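PDB 1NI3: Obg-like ATPase 1 from Schizosaccharomyces pombe, which hydrolyses ATP and, less efficiently, GTP, and negatively regulates the G2/M transition of the cell cycle. Local coordinates for residues T261-S266 and I298-N303. Sequence-based numbering, arbitrary orientation.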
# COMPACT_ATOMS: atom_id res chain seq x y z
N THR A 261 4.67 2.61 -9.77
CA THR A 261 3.47 3.11 -10.40
C THR A 261 3.39 4.62 -10.38
O THR A 261 3.72 5.26 -9.38
CB THR A 261 2.23 2.61 -9.70
OG1 THR A 261 2.31 1.19 -9.55
CG2 THR A 261 0.99 2.98 -10.50
N LEU A 262 2.92 5.18 -11.48
CA LEU A 262 2.78 6.62 -11.61
C LEU A 262 1.32 6.94 -11.96
O LEU A 262 0.86 6.67 -13.07
CB LEU A 262 3.74 7.11 -12.68
CG LEU A 262 4.05 8.59 -12.77
CD1 LEU A 262 5.13 8.82 -13.82
CD2 LEU A 262 2.80 9.34 -13.13
N ILE A 263 0.61 7.52 -11.00
CA ILE A 263 -0.80 7.86 -11.17
C ILE A 263 -1.08 9.37 -11.28
O ILE A 263 -1.16 10.05 -10.26
CB ILE A 263 -1.63 7.32 -9.97
CG1 ILE A 263 -1.51 5.80 -9.90
CG2 ILE A 263 -3.08 7.75 -10.11
CD1 ILE A 263 -2.38 5.15 -8.81
N PRO A 264 -1.26 9.90 -12.50
CA PRO A 264 -1.54 11.33 -12.65
C PRO A 264 -2.93 11.58 -12.09
O PRO A 264 -3.88 10.90 -12.47
CB PRO A 264 -1.46 11.53 -14.14
CG PRO A 264 -2.03 10.26 -14.66
CD PRO A 264 -1.31 9.23 -13.81
N MSE A 265 -3.04 12.57 -11.22
CA MSE A 265 -4.31 12.88 -10.57
C MSE A 265 -4.50 14.38 -10.38
O MSE A 265 -3.70 15.18 -10.83
CB MSE A 265 -4.31 12.25 -9.20
CG MSE A 265 -3.35 12.96 -8.27
SE MSE A 265 -3.81 12.50 -6.46
CE MSE A 265 -5.61 13.28 -6.50
N SER A 266 -5.55 14.73 -9.65
CA SER A 266 -5.86 16.11 -9.34
C SER A 266 -6.65 16.21 -8.03
O SER A 266 -7.88 16.11 -8.03
CB SER A 266 -6.65 16.74 -10.48
OG SER A 266 -7.24 17.98 -10.06
N ILE A 298 -6.29 3.51 -4.45
CA ILE A 298 -6.45 2.51 -3.41
C ILE A 298 -6.10 1.08 -3.84
O ILE A 298 -5.38 0.37 -3.13
CB ILE A 298 -7.87 2.53 -2.81
CG1 ILE A 298 -7.97 3.66 -1.77
CG2 ILE A 298 -8.20 1.21 -2.11
CD1 ILE A 298 -7.91 5.02 -2.38
N VAL A 299 -6.60 0.66 -4.99
CA VAL A 299 -6.29 -0.69 -5.43
C VAL A 299 -4.79 -0.85 -5.52
O VAL A 299 -4.23 -1.80 -4.97
CB VAL A 299 -6.87 -1.00 -6.79
CG1 VAL A 299 -6.36 -2.33 -7.26
CG2 VAL A 299 -8.39 -1.01 -6.72
N THR A 300 -4.14 0.08 -6.22
CA THR A 300 -2.69 -0.00 -6.36
C THR A 300 -2.01 -0.16 -5.00
O THR A 300 -1.04 -0.90 -4.86
CB THR A 300 -2.14 1.24 -7.04
OG1 THR A 300 -2.89 1.53 -8.23
CG2 THR A 300 -0.68 1.04 -7.41
N GLY A 301 -2.54 0.54 -4.00
CA GLY A 301 -1.98 0.47 -2.67
C GLY A 301 -2.21 -0.91 -2.08
O GLY A 301 -1.26 -1.62 -1.70
N TYR A 302 -3.48 -1.29 -2.01
CA TYR A 302 -3.86 -2.60 -1.50
C TYR A 302 -3.00 -3.69 -2.13
O TYR A 302 -2.51 -4.58 -1.44
CB TYR A 302 -5.32 -2.86 -1.81
CG TYR A 302 -5.90 -4.05 -1.08
CD1 TYR A 302 -6.41 -3.92 0.21
CD2 TYR A 302 -5.98 -5.29 -1.69
CE1 TYR A 302 -7.00 -4.98 0.86
CE2 TYR A 302 -6.56 -6.37 -1.05
CZ TYR A 302 -7.08 -6.21 0.23
OH TYR A 302 -7.71 -7.26 0.84
N ASN A 303 -2.80 -3.62 -3.44
CA ASN A 303 -2.00 -4.61 -4.14
C ASN A 303 -0.52 -4.56 -3.82
O ASN A 303 0.10 -5.59 -3.56
CB ASN A 303 -2.19 -4.50 -5.65
CG ASN A 303 -3.53 -5.06 -6.12
OD1 ASN A 303 -4.03 -6.05 -5.58
ND2 ASN A 303 -4.09 -4.45 -7.16
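Thr300, on one turn of helix 294-304, meets Ile263 of strand 262-265 and Thr261 just before it. Its methyl CG2 reaches tip to tip toward Thr261, lying 3.7 Å from Thr261 OG1 and 4.0 Å from Thr261 CG2, so the contact is van der Waals in kind. Thr261, partly exposed, suits this edge because its short branched side chain fits against a single methyl. The hydroxyl branch of Thr300 faces Ile263 instead: Ile263 CD1 passes Thr300 OG1 at 3.7 Å, arm and hydroxyl alongside one another but pointed contrary ways.

What turns the branches this way is the Thr300 rotamer, with OG1 beside the backbone N (chi1 -49°) and CG2 anti to it. In that position OG1 hydrogen-bonds to the carbonyl oxygen of Lys296 one turn earlier. Threonine therefore suits a partly exposed helix face packed against a strand, since its methyl can pack while its polar end is met locally. Ile263 is buried, and its extended CG1-CD1 arm (chi2 -176°) carries an apolar end to the helix.

Further out, Ile263 also packs on Leu230 and Met293, and Thr300 on Ile228. This is helix-on-sheet packing in a P-loop NTPase fold: strand 262-265 pairs in parallel with strand 227-232, and helix 294-304 lies against the same mixed sheet, Ile298 and Tyr302 touching Val63 and Val65 of strand 60-65.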